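PDB 4B2N: 70 KDA protein from Xanthomonas sp., which acts as a processive rubber oxygenase (RoxA), a dioxygenase and c-type cytochrome with two covalently bound heme c groups that attacks latex rubber. Local coordinates for residues 103-108 with 333-338; 137-142 with 540-545; 514-519 with 639-644; 600-605 with 611-616. All coordinates share one frame; numbering follows the deposited sequence. Where two conformers were deposited one is given.

How the contacts relate
Contacts 1 and 3 border the two heme pockets, while contacts 2 and 4 are surface packing away from the annotated sites. Contacts 1 and 3 lie on opposite sides of the chain's centre, their own centres about 32 Å apart. Along the chain contact 1 closes before contact 3 opens, contact 2 alternates its segments with both, and contact 4 is nested within the loop that contact 3 closes. None touches another; the nearest pair, contacts 1 and 4, stays about 6 Å apart between nearest atoms. Contact 2 reaches from helix 133-141 to a late loop, so early and late parts of the chain are interleaved. Contacts 1 and 3 each bring segments 225 and 120 residues apart to a heme.

Contact 1: 103-108 with 333-338; sequences EERQFF and EDEFED. With HEC (heme c), chain C.
Phe336, a wall residue of the first heme c pocket, is backed by Phe107 in an edge-to-face aromatic pair. Their centroids are 4.8 Å apart, and the planes meet at 64°. Phe336 turns its edge to one face of Phe107, with Phe336 CE1 lying 3.6 Å from Phe107 CD1. Toward the cofactor, Phe336 CE2 stands 3.8 Å from HEC CBB. Phe336 thus links the heme to Phe107, whose opposite face is covered by Arg105 CB.

Beyond the rings, Arg105 grips Glu335 side-on in a two-nitrogen salt bridge. Arg105 NE meets Glu335 OE2 at 2.8 Å, and Arg105 NH2 meets Glu335 OE1 at 3.0 Å in a nearly straight bond of 169°. Guanidinium and carboxylate planes lie only 23° apart, and both oxygens are approached on the syn side. The Arg105 chain bends at chi2 and chi3, curling the guanidinium back so that one of its faces rests near Phe107 CE1. NH2 has a second anionic partner in Asp179, which probably helps fix the rotation of the group.

The contact joins the chain just after helix 88-104 to the start of helix 333-345, with helix 312-319 packing on Phe336 and strand 186-189 on Phe108.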
# COMPACT_ATOMS: atom_id res chain seq x y z
N GLU A 103 3.67 8.94 13.47
CA GLU A 103 4.02 10.34 13.41
C GLU A 103 5.48 10.53 13.87
O GLU A 103 6.18 11.43 13.34
CB GLU A 103 3.09 11.16 14.32
CG GLU A 103 1.72 11.45 13.69
CD GLU A 103 0.83 12.23 14.63
OE1 GLU A 103 1.40 12.88 15.58
OE2 GLU A 103 -0.43 12.19 14.43
N GLU A 104 5.92 9.74 14.85
CA GLU A 104 7.20 10.01 15.46
C GLU A 104 8.26 8.94 15.51
O GLU A 104 9.38 9.19 16.04
CB GLU A 104 7.16 10.65 16.84
CG GLU A 104 6.04 10.38 17.77
CD GLU A 104 6.24 11.11 19.11
OE1 GLU A 104 7.02 10.66 19.98
OE2 GLU A 104 5.56 12.12 19.26
N ARG A 105 7.96 7.75 15.00
CA ARG A 105 9.01 6.70 15.13
C ARG A 105 9.73 6.53 13.81
O ARG A 105 9.10 6.38 12.77
CB ARG A 105 8.33 5.37 15.59
CG ARG A 105 8.04 5.45 17.08
CD ARG A 105 9.33 5.10 17.86
NE ARG A 105 9.60 3.65 17.80
CZ ARG A 105 10.70 3.07 17.33
NH1 ARG A 105 11.69 3.81 16.83
NH2 ARG A 105 10.84 1.74 17.36
N GLN A 106 11.06 6.51 13.84
CA GLN A 106 11.81 6.20 12.62
C GLN A 106 11.95 4.67 12.43
O GLN A 106 12.84 4.03 12.98
CB GLN A 106 13.18 6.86 12.61
CG GLN A 106 13.80 6.76 11.20
CD GLN A 106 14.75 7.89 10.94
OE1 GLN A 106 14.59 8.69 9.99
NE2 GLN A 106 15.72 8.00 11.81
N PHE A 107 11.05 4.11 11.67
CA PHE A 107 11.05 2.69 11.36
C PHE A 107 11.84 2.45 10.08
O PHE A 107 12.76 1.62 10.05
CB PHE A 107 9.60 2.26 11.10
CG PHE A 107 8.76 2.25 12.34
CD1 PHE A 107 9.15 1.48 13.46
CD2 PHE A 107 7.60 3.02 12.41
CE1 PHE A 107 8.41 1.49 14.65
CE2 PHE A 107 6.82 3.00 13.59
CZ PHE A 107 7.25 2.25 14.70
N PHE A 108 11.43 3.18 9.04
CA PHE A 108 11.95 3.04 7.65
C PHE A 108 13.40 3.50 7.61
O PHE A 108 13.81 4.44 8.31
CB PHE A 108 11.02 3.87 6.74
CG PHE A 108 11.39 3.88 5.27
CD1 PHE A 108 12.46 4.69 4.78
CD2 PHE A 108 10.69 3.13 4.37
CE1 PHE A 108 12.82 4.70 3.41
CE2 PHE A 108 11.01 3.18 3.00
CZ PHE A 108 12.06 3.97 2.53
N GLU A 333 7.40 -5.82 16.80
CA GLU A 333 6.04 -6.40 16.71
C GLU A 333 4.95 -5.70 17.56
O GLU A 333 3.86 -5.45 17.04
CB GLU A 333 6.07 -7.93 17.00
CG GLU A 333 4.73 -8.59 16.64
CD GLU A 333 4.86 -10.12 16.66
OE1 GLU A 333 5.67 -10.65 15.85
OE2 GLU A 333 4.20 -10.77 17.53
N ASP A 334 5.19 -5.44 18.86
CA ASP A 334 4.18 -4.74 19.69
C ASP A 334 3.80 -3.39 19.04
O ASP A 334 2.61 -3.02 18.97
CB ASP A 334 4.66 -4.48 21.16
CG ASP A 334 4.93 -5.75 21.97
OD1 ASP A 334 4.63 -6.86 21.51
OD2 ASP A 334 5.41 -5.61 23.12
N GLU A 335 4.81 -2.63 18.57
CA GLU A 335 4.55 -1.33 17.96
C GLU A 335 3.68 -1.45 16.71
O GLU A 335 2.75 -0.63 16.44
CB GLU A 335 5.87 -0.64 17.64
CG GLU A 335 6.47 -0.11 18.93
CD GLU A 335 7.87 0.48 18.70
OE1 GLU A 335 8.77 -0.24 18.24
OE2 GLU A 335 8.08 1.66 19.05
N PHE A 336 3.91 -2.55 16.01
CA PHE A 336 3.12 -2.77 14.79
C PHE A 336 1.71 -3.28 14.98
O PHE A 336 0.79 -2.97 14.22
CB PHE A 336 3.95 -3.54 13.80
CG PHE A 336 4.85 -2.62 13.01
CD1 PHE A 336 6.05 -2.10 13.59
CD2 PHE A 336 4.54 -2.28 11.69
CE1 PHE A 336 6.87 -1.21 12.84
CE2 PHE A 336 5.36 -1.40 10.95
CZ PHE A 336 6.48 -0.84 11.52
N GLU A 337 1.50 -4.05 16.03
CA GLU A 337 0.12 -4.41 16.44
C GLU A 337 -0.66 -3.08 16.80
O GLU A 337 -1.78 -2.92 16.47
CB GLU A 337 0.21 -5.31 17.72
CG GLU A 337 0.74 -6.70 17.42
CD GLU A 337 -0.25 -7.60 16.67
OE1 GLU A 337 -1.38 -7.19 16.27
OE2 GLU A 337 0.10 -8.79 16.49
N ASP A 338 0.00 -2.12 17.42
CA ASP A 338 -0.64 -0.83 17.73
C ASP A 338 -0.87 -0.03 16.43
O ASP A 338 -1.96 0.52 16.23
CB ASP A 338 0.27 -0.00 18.67
CG ASP A 338 0.28 -0.50 20.14
OD1 ASP A 338 -0.64 -1.22 20.55
OD2 ASP A 338 1.25 -0.12 20.89
FE HEC C . 2.74 -0.08 2.85
CHA HEC C . 0.60 -2.49 1.50
CHB HEC C . 1.48 -0.76 6.07
CHC HEC C . 5.32 1.77 4.38
CHD HEC C . 3.55 1.04 -0.21
NA HEC C . 1.44 -1.31 3.62
C1A HEC C . 0.51 -2.13 2.91
C2A HEC C . -0.55 -2.67 3.75
C3A HEC C . -0.32 -2.21 5.08
C4A HEC C . 0.87 -1.36 4.96
CMA HEC C . -1.18 -2.46 6.30
CAA HEC C . -1.73 -3.59 3.35
CBA HEC C . -2.79 -2.68 2.73
CGA HEC C . -3.94 -3.46 2.12
O1A HEC C . -3.75 -4.49 1.39
O2A HEC C . -5.05 -2.96 2.34
NB HEC C . 3.31 0.29 4.78
C1B HEC C . 2.67 0.04 5.93
C2B HEC C . 3.32 0.52 7.14
C3B HEC C . 4.44 1.23 6.66
C4B HEC C . 4.32 1.10 5.21
CMB HEC C . 2.79 0.23 8.49
CAB HEC C . 5.55 1.91 7.41
CBB HEC C . 6.35 1.05 8.21
NC HEC C . 4.16 1.18 2.31
C1C HEC C . 5.18 1.86 2.95
C2C HEC C . 5.97 2.74 2.05
C3C HEC C . 5.44 2.47 0.70
C4C HEC C . 4.35 1.51 0.90
CMC HEC C . 7.13 3.61 2.52
CAC HEC C . 5.88 3.03 -0.62
CBC HEC C . 7.26 3.15 -0.84
ND HEC C . 2.17 -0.66 0.98
C1D HEC C . 2.62 -0.09 -0.13
C2D HEC C . 2.06 -0.64 -1.32
C3D HEC C . 1.21 -1.68 -0.82
C4D HEC C . 1.37 -1.62 0.63
CMD HEC C . 2.25 -0.29 -2.76
CAD HEC C . 0.48 -2.65 -1.67
CBD HEC C . 1.67 -3.63 -2.00
CGD HEC C . 1.20 -4.68 -2.99
O1D HEC C . 1.51 -4.60 -4.20
O2D HEC C . 0.40 -5.56 -2.52

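Contact 2: 137-142 with 540-545; sequences VSKRYG and PYTAAG
Lys139 NZ donates a hydrogen bond of 2.8 Å to Ala543 O, the one clear polar bond between 137-142 and 540-545. The lysine projects from the last turn of helix 133-141, within the Schellman motif that ends the helix at Gly142, where phi is positive at 69°; the bond from Gly142 N to Lys139 O is weak, at 3.5 Å.

Reach explains why this side chain carries the contact. Its CG stands anti to the carbonyl carbon, chi1 -80°, and the chain is extended from there to the ammonium group, spanning from the helix to a segment that has no regular structure. The ammonium approaches Ala543 O with a C=O...N angle of 145°, tilted from the carbonyl plane. Glu135 OE1, one turn earlier in the helix, adds a long, weak ion pair. The methyl groups of Ala543 and Ala544 start away from the helix, so it is backbone that faces the lysine here.

The Thr542 side chain starts toward the helix, but the modelled meeting of its CG2 with Lys139 is too close and therefore doubtful. Around this surface contact, Arg140 NH1 is hydrogen-bonded to Asn550 OD1, a second link from the helix to the same loop, while Arg140 NE forms a salt bridge with Asp224 of helix 218-226. Within the loop, Thr542 is paired by backbone bonding with Gly552. Past the bonded carbonyl, Lys139 NZ comes within 3.9 Å of Ala544 O and 4.1 Å of Gly545 N.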
# COMPACT_ATOMS: atom_id res chain seq x y z
N VAL A 137 10.08 21.06 -1.43
CA VAL A 137 10.27 19.66 -1.05
C VAL A 137 9.00 18.86 -1.34
O VAL A 137 9.10 17.80 -1.95
CB VAL A 137 10.70 19.45 0.39
CG1 VAL A 137 10.75 17.96 0.76
CG2 VAL A 137 12.05 20.13 0.60
N SER A 138 7.86 19.36 -0.88
CA SER A 138 6.54 18.71 -1.07
C SER A 138 6.26 18.56 -2.53
O SER A 138 5.83 17.51 -2.97
CB SER A 138 5.42 19.57 -0.44
OG SER A 138 5.31 19.14 0.95
N LYS A 139 6.46 19.64 -3.28
CA LYS A 139 6.16 19.60 -4.71
C LYS A 139 7.02 18.56 -5.45
O LYS A 139 6.49 17.72 -6.17
CB LYS A 139 6.38 20.97 -5.35
CG LYS A 139 5.24 21.96 -5.14
CD LYS A 139 5.78 23.35 -5.54
CE LYS A 139 4.74 24.38 -5.47
NZ LYS A 139 5.37 25.54 -6.18
N ARG A 140 8.34 18.61 -5.23
CA ARG A 140 9.29 17.76 -5.96
C ARG A 140 9.02 16.29 -5.67
O ARG A 140 9.02 15.43 -6.57
CB ARG A 140 10.73 18.07 -5.52
CG ARG A 140 11.78 17.29 -6.35
CD ARG A 140 13.13 17.81 -5.92
NE ARG A 140 14.21 17.06 -6.51
CZ ARG A 140 14.78 17.39 -7.67
NH1 ARG A 140 14.31 18.46 -8.34
NH2 ARG A 140 15.80 16.67 -8.15
N TYR A 141 8.74 15.98 -4.42
CA TYR A 141 8.74 14.57 -4.06
C TYR A 141 7.33 14.00 -4.04
O TYR A 141 7.17 12.79 -3.77
CB TYR A 141 9.43 14.36 -2.72
CG TYR A 141 10.90 14.72 -2.77
CD1 TYR A 141 11.76 14.16 -3.75
CD2 TYR A 141 11.43 15.63 -1.86
CE1 TYR A 141 13.11 14.56 -3.82
CE2 TYR A 141 12.77 15.99 -1.92
CZ TYR A 141 13.60 15.44 -2.86
OH TYR A 141 14.92 15.90 -2.85
N GLY A 142 6.33 14.83 -4.29
CA GLY A 142 4.93 14.43 -4.26
C GLY A 142 4.44 14.12 -2.86
O GLY A 142 3.65 13.19 -2.66
N PRO A 540 -3.21 18.18 -13.44
CA PRO A 540 -2.82 19.58 -13.39
C PRO A 540 -1.62 19.69 -12.47
O PRO A 540 -1.58 19.03 -11.43
CB PRO A 540 -4.05 20.27 -12.77
CG PRO A 540 -5.19 19.37 -13.12
CD PRO A 540 -4.61 17.99 -13.02
N TYR A 541 -0.66 20.53 -12.86
CA TYR A 541 0.48 20.79 -11.99
C TYR A 541 0.34 22.13 -11.25
O TYR A 541 -0.38 23.03 -11.65
CB TYR A 541 1.74 20.91 -12.83
CG TYR A 541 2.05 19.71 -13.70
CD1 TYR A 541 1.54 18.42 -13.41
CD2 TYR A 541 2.91 19.85 -14.80
CE1 TYR A 541 1.81 17.33 -14.23
CE2 TYR A 541 3.28 18.76 -15.57
CZ TYR A 541 2.77 17.52 -15.29
OH TYR A 541 3.14 16.44 -16.14
N THR A 542 1.09 22.24 -10.19
CA THR A 542 1.42 23.42 -9.48
C THR A 542 2.43 24.25 -10.31
O THR A 542 3.02 23.70 -11.23
CB THR A 542 2.16 22.78 -8.29
OG1 THR A 542 1.26 22.68 -7.18
CG2 THR A 542 3.43 23.40 -7.97
N ALA A 543 2.67 25.54 -9.97
CA ALA A 543 3.74 26.34 -10.57
C ALA A 543 5.09 25.84 -10.03
O ALA A 543 5.12 25.26 -8.97
CB ALA A 543 3.59 27.81 -10.18
N ALA A 544 6.17 26.04 -10.77
CA ALA A 544 7.50 25.73 -10.33
C ALA A 544 7.80 26.65 -9.14
O ALA A 544 7.11 27.66 -8.90
CB ALA A 544 8.49 25.98 -11.49
N GLY A 545 8.78 26.31 -8.32
CA GLY A 545 9.12 27.18 -7.21
C GLY A 545 10.24 28.15 -7.64
O GLY A 545 10.61 28.23 -8.80

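Contact 3: 514-519 with 639-644; sequences PYFHNG and GGHDFT. With HEC (heme c), chain D.
Phe516 pushes the far end of its ring against the base of His641, Phe516 CZ reaching His641 CB at 3.4 Å. The two rings are oblique to each other, with centroids 5.5 Å apart and planes at 39°. By its edge the Phe516 ring also meets the heme, Phe516 CE1 lying 3.7 Å from HEC CHA, so it fills the angle between the axial ligand and the porphyrin rim.

His641 NE2 binds the heme iron at 2.0 Å. His394 supplies the other axial nitrogen, and with Cys390 and Cys393 as covalent attachments it forms the CXXCH motif of a c-type heme, here bis-histidine ligated. Phe643 covers one face of the His641 ring, its CE1 over the ring centre, and Phe643 CE1 also touches the macrocycle at HEC C1C, 3.4 Å away. The imidazole is thereby confined by Phe516 and Phe643.

The type I turn from Phe516 to Gly519 grips both propionates. Phe516 N donates to HEC O1A at 2.8 Å. On the other propionate, His517 N makes a weak bond to HEC O2D, and His517 ND1 a very short one of 2.5 Å to HEC O1D, with an N-H...O angle of 155°. His517 holds CG between its backbone N and carbonyl carbon, chi1 67°, which brings ND1 and N to the same carboxylate. Asn518 ties the turn to the approach of the other segment by donating from ND2 to the carbonyls of Gly635 and Asp637.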
# COMPACT_ATOMS: atom_id res chain seq x y z
N PRO A 514 -5.79 7.89 -8.65
CA PRO A 514 -6.26 6.97 -9.70
C PRO A 514 -6.44 5.51 -9.21
O PRO A 514 -6.06 5.15 -8.06
CB PRO A 514 -5.13 7.05 -10.72
CG PRO A 514 -3.85 7.31 -9.91
CD PRO A 514 -4.33 8.19 -8.77
N TYR A 515 -7.09 4.69 -10.05
CA TYR A 515 -7.58 3.40 -9.61
C TYR A 515 -6.79 2.18 -10.18
O TYR A 515 -6.03 2.32 -11.17
CB TYR A 515 -9.09 3.29 -10.00
CG TYR A 515 -9.88 4.39 -9.33
CD1 TYR A 515 -10.10 4.36 -7.95
CD2 TYR A 515 -10.33 5.50 -10.06
CE1 TYR A 515 -10.80 5.39 -7.33
CE2 TYR A 515 -11.04 6.54 -9.45
CZ TYR A 515 -11.27 6.46 -8.06
OH TYR A 515 -11.90 7.43 -7.36
N PHE A 516 -7.09 0.99 -9.64
CA PHE A 516 -6.43 -0.25 -9.88
C PHE A 516 -5.08 -0.29 -9.18
O PHE A 516 -4.55 0.73 -8.77
CB PHE A 516 -6.27 -0.61 -11.38
CG PHE A 516 -7.58 -0.71 -12.10
CD1 PHE A 516 -8.74 -0.99 -11.41
CD2 PHE A 516 -7.62 -0.56 -13.49
CE1 PHE A 516 -9.97 -1.10 -12.06
CE2 PHE A 516 -8.83 -0.66 -14.18
CZ PHE A 516 -10.00 -0.94 -13.45
N HIS A 517 -4.55 -1.49 -9.08
CA HIS A 517 -3.35 -1.72 -8.25
C HIS A 517 -2.15 -0.96 -8.75
O HIS A 517 -1.21 -0.84 -8.01
CB HIS A 517 -3.07 -3.20 -8.13
CG HIS A 517 -2.66 -3.84 -9.42
ND1 HIS A 517 -3.58 -4.34 -10.36
CD2 HIS A 517 -1.41 -4.09 -9.93
CE1 HIS A 517 -2.88 -4.87 -11.39
NE2 HIS A 517 -1.56 -4.71 -11.13
N ASN A 518 -2.15 -0.50 -10.00
CA ASN A 518 -1.03 0.28 -10.53
C ASN A 518 -1.33 1.80 -10.70
O ASN A 518 -0.54 2.52 -11.33
CB ASN A 518 -0.53 -0.31 -11.87
CG ASN A 518 -1.65 -0.35 -12.95
OD1 ASN A 518 -2.76 0.08 -12.68
ND2 ASN A 518 -1.38 -1.00 -14.08
N GLY A 519 -2.46 2.26 -10.15
CA GLY A 519 -2.93 3.63 -10.23
C GLY A 519 -3.00 4.11 -11.67
O GLY A 519 -2.63 5.25 -11.98
N GLY A 639 -5.63 -1.78 -18.72
CA GLY A 639 -6.73 -2.64 -19.29
C GLY A 639 -7.34 -3.45 -18.20
O GLY A 639 -6.86 -3.44 -17.06
N GLY A 640 -8.41 -4.19 -18.50
CA GLY A 640 -9.00 -5.03 -17.46
C GLY A 640 -10.23 -4.47 -16.77
O GLY A 640 -10.70 -3.36 -17.06
N HIS A 641 -10.82 -5.27 -15.87
CA HIS A 641 -12.05 -4.89 -15.24
C HIS A 641 -13.01 -4.40 -16.35
O HIS A 641 -13.74 -3.42 -16.18
CB HIS A 641 -11.74 -3.78 -14.22
CG HIS A 641 -12.82 -3.55 -13.21
ND1 HIS A 641 -13.94 -2.85 -13.48
CD2 HIS A 641 -12.90 -3.92 -11.88
CE1 HIS A 641 -14.68 -2.76 -12.35
NE2 HIS A 641 -14.04 -3.43 -11.39
N ASP A 642 -13.00 -5.10 -17.46
CA ASP A 642 -13.70 -4.70 -18.68
C ASP A 642 -15.14 -5.10 -18.73
O ASP A 642 -15.87 -4.64 -19.64
CB ASP A 642 -13.03 -5.35 -19.89
CG ASP A 642 -11.69 -4.81 -20.14
OD1 ASP A 642 -11.61 -3.61 -20.46
OD2 ASP A 642 -10.69 -5.57 -20.04
N PHE A 643 -15.55 -5.96 -17.80
CA PHE A 643 -16.98 -6.35 -17.70
C PHE A 643 -17.90 -5.17 -17.43
O PHE A 643 -19.08 -5.26 -17.62
CB PHE A 643 -17.18 -7.39 -16.62
CG PHE A 643 -16.27 -7.19 -15.42
CD1 PHE A 643 -16.53 -6.19 -14.47
CD2 PHE A 643 -15.18 -8.02 -15.26
CE1 PHE A 643 -15.65 -5.99 -13.37
CE2 PHE A 643 -14.24 -7.80 -14.18
CZ PHE A 643 -14.52 -6.84 -13.24
N THR A 644 -17.36 -4.04 -16.99
CA THR A 644 -18.18 -2.83 -16.90
C THR A 644 -18.65 -2.22 -18.26
O THR A 644 -19.53 -1.35 -18.30
CB THR A 644 -17.45 -1.79 -16.10
OG1 THR A 644 -16.19 -1.53 -16.73
CG2 THR A 644 -17.17 -2.32 -14.72
FE HEC D . -14.45 -3.67 -9.47
CHA HEC D . -11.23 -2.53 -8.93
CHB HEC D . -15.79 -0.42 -8.87
CHC HEC D . -17.57 -4.64 -10.49
CHD HEC D . -13.42 -6.89 -8.99
NA HEC D . -13.68 -1.89 -8.89
C1A HEC D . -12.30 -1.56 -8.87
C2A HEC D . -12.10 -0.13 -8.62
C3A HEC D . -13.44 0.48 -8.59
C4A HEC D . -14.36 -0.61 -8.83
CMA HEC D . -13.73 1.94 -8.34
CAA HEC D . -10.78 0.58 -8.32
CBA HEC D . -10.62 0.30 -6.78
CGA HEC D . -9.23 0.73 -6.30
O1A HEC D . -8.40 1.09 -7.18
O2A HEC D . -8.88 0.79 -5.06
NB HEC D . -16.35 -2.65 -9.65
C1B HEC D . -16.73 -1.40 -9.38
C2B HEC D . -18.14 -1.09 -9.64
C3B HEC D . -18.66 -2.37 -10.15
C4B HEC D . -17.49 -3.23 -10.11
CMB HEC D . -18.84 0.23 -9.40
CAB HEC D . -20.06 -2.70 -10.64
CBB HEC D . -20.41 -2.04 -11.82
NC HEC D . -15.36 -5.38 -9.56
C1C HEC D . -16.62 -5.66 -10.17
C2C HEC D . -16.90 -7.08 -10.38
C3C HEC D . -15.69 -7.73 -9.93
C4C HEC D . -14.74 -6.66 -9.53
CMC HEC D . -18.16 -7.72 -10.95
CAC HEC D . -15.48 -9.22 -9.96
CBC HEC D . -15.64 -10.00 -11.05
ND HEC D . -12.73 -4.52 -8.97
C1D HEC D . -12.43 -5.81 -8.89
C2D HEC D . -11.04 -6.17 -8.61
C3D HEC D . -10.38 -4.89 -8.60
C4D HEC D . -11.48 -3.96 -8.86
CMD HEC D . -10.44 -7.54 -8.41
CAD HEC D . -8.91 -4.62 -8.37
CBD HEC D . -8.30 -4.49 -9.77
CGD HEC D . -6.83 -4.18 -9.74
O1D HEC D . -6.00 -4.87 -10.34
O2D HEC D . -6.52 -3.22 -9.05

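Contact 4: 600-605 with 611-616; sequences WDNVAA and AYQSPP
Ala611 O lies 3.3 Å from Ala605 CB, the first touch as the chain returns along the side of helix 599-607. Ala611's own methyl starts away from the helix, so its carbonyl makes the approach.

Tyr612 follows in an extended conformation and comes nearest in backbone terms, its CA 5.0 Å from the CA of Asn602. Tyr612 CB sits between two helix residues one turn apart, 3.8 Å from Ala605 CB and 3.5 Å from Asn602 O. With CG placed between backbone N and carbonyl carbon, chi1 68°, the phenol then leads away from the helix, and the residue packs through the root of its side chain, with Gln606 as a further neighbour.

Gln613 lays its backbone against the Asn602 side chain. Asn602 CB is 3.3 Å from Gln613 O, and the amide carbon Asn602 CG is 3.2 Å from the same oxygen. Gln613 O accepts a hydrogen bond from Tyr597 OH, which ties this point to the residues just ahead of the helix. Ser614 and Pro615 then leave Asn602 behind and pack on Phe226 of helix 218-226, while Pro616 O is hydrogen-bonded to Ser223 OG.

On the helix, Val603 and Ala604 point away from this segment and touch Leu261 and Leu257 of helix 253-261. Only five residues separate the two segments: the start of the loop 608-619, which connects helix 599-607 to helix 620-626, folds back along the last turns of the helix it leaves, at the protein surface.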
# COMPACT_ATOMS: atom_id res chain seq x y z
N TRP A 600 16.33 -2.30 -5.18
CA TRP A 600 16.36 -3.62 -4.51
C TRP A 600 17.33 -4.57 -5.18
O TRP A 600 18.16 -5.18 -4.46
CB TRP A 600 15.01 -4.32 -4.48
CG TRP A 600 13.85 -3.52 -3.90
CD1 TRP A 600 12.61 -3.31 -4.51
CD2 TRP A 600 13.74 -2.91 -2.57
NE1 TRP A 600 11.78 -2.57 -3.69
CE2 TRP A 600 12.40 -2.32 -2.49
CE3 TRP A 600 14.59 -2.77 -1.48
CZ2 TRP A 600 11.98 -1.60 -1.38
CZ3 TRP A 600 14.11 -2.12 -0.33
CH2 TRP A 600 12.86 -1.51 -0.29
N ASP A 601 17.25 -4.68 -6.53
CA ASP A 601 18.20 -5.51 -7.29
C ASP A 601 19.66 -5.19 -7.01
O ASP A 601 20.47 -6.11 -6.85
CB ASP A 601 17.98 -5.43 -8.79
CG ASP A 601 16.65 -6.05 -9.19
OD1 ASP A 601 16.02 -6.78 -8.40
OD2 ASP A 601 16.24 -5.81 -10.32
N ASN A 602 20.01 -3.92 -6.95
CA ASN A 602 21.39 -3.54 -6.77
C ASN A 602 21.82 -3.68 -5.36
O ASN A 602 22.97 -4.04 -5.09
CB ASN A 602 21.67 -2.13 -7.36
CG ASN A 602 21.47 -2.15 -8.88
OD1 ASN A 602 20.41 -1.82 -9.42
ND2 ASN A 602 22.46 -2.69 -9.56
N VAL A 603 20.89 -3.46 -4.43
CA VAL A 603 21.20 -3.72 -2.99
C VAL A 603 21.56 -5.21 -2.76
O VAL A 603 22.54 -5.56 -2.10
CB VAL A 603 19.99 -3.26 -2.10
CG1 VAL A 603 20.16 -3.75 -0.65
CG2 VAL A 603 19.94 -1.74 -2.11
N ALA A 604 20.70 -6.07 -3.25
CA ALA A 604 20.96 -7.52 -3.29
C ALA A 604 22.31 -7.87 -3.92
O ALA A 604 23.10 -8.59 -3.28
CB ALA A 604 19.84 -8.22 -4.04
N ALA A 605 22.58 -7.33 -5.12
CA ALA A 605 23.85 -7.60 -5.84
C ALA A 605 24.97 -7.19 -4.94
O ALA A 605 25.93 -7.95 -4.68
CB ALA A 605 23.89 -6.81 -7.13
N ALA A 611 28.32 -7.55 -9.04
CA ALA A 611 28.38 -6.26 -9.67
C ALA A 611 27.03 -5.55 -9.44
O ALA A 611 25.98 -6.15 -9.54
CB ALA A 611 28.66 -6.41 -11.17
N TYR A 612 27.09 -4.26 -9.18
CA TYR A 612 25.89 -3.51 -8.89
C TYR A 612 26.08 -2.13 -9.49
O TYR A 612 27.24 -1.64 -9.61
CB TYR A 612 25.62 -3.42 -7.36
CG TYR A 612 26.65 -2.58 -6.64
CD1 TYR A 612 27.82 -3.15 -6.15
CD2 TYR A 612 26.45 -1.20 -6.46
CE1 TYR A 612 28.77 -2.38 -5.52
CE2 TYR A 612 27.41 -0.43 -5.87
CZ TYR A 612 28.55 -1.01 -5.37
OH TYR A 612 29.49 -0.20 -4.77
N GLN A 613 24.94 -1.48 -9.76
CA GLN A 613 24.81 -0.16 -10.40
C GLN A 613 24.22 0.80 -9.31
O GLN A 613 23.24 0.46 -8.60
CB GLN A 613 23.85 -0.40 -11.64
CG GLN A 613 23.39 0.79 -12.48
CD GLN A 613 22.08 0.59 -13.31
OE1 GLN A 613 21.48 1.58 -13.85
NE2 GLN A 613 21.62 -0.68 -13.42
N SER A 614 24.84 1.95 -9.10
CA SER A 614 24.33 2.88 -8.13
C SER A 614 23.18 3.68 -8.74
O SER A 614 23.07 3.74 -9.98
CB SER A 614 25.46 3.83 -7.77
OG SER A 614 26.38 3.09 -6.99
N PRO A 615 22.35 4.31 -7.90
CA PRO A 615 21.17 5.00 -8.42
C PRO A 615 21.57 6.10 -9.40
O PRO A 615 22.55 6.85 -9.20
CB PRO A 615 20.51 5.59 -7.15
CG PRO A 615 20.98 4.70 -6.03
CD PRO A 615 22.39 4.30 -6.42
N PRO A 616 20.92 6.11 -10.53
CA PRO A 616 21.18 7.17 -11.52
C PRO A 616 20.71 8.53 -10.93
O PRO A 616 19.65 8.57 -10.30
CB PRO A 616 20.26 6.77 -12.69
CG PRO A 616 19.22 5.92 -12.07
CD PRO A 616 19.87 5.18 -10.93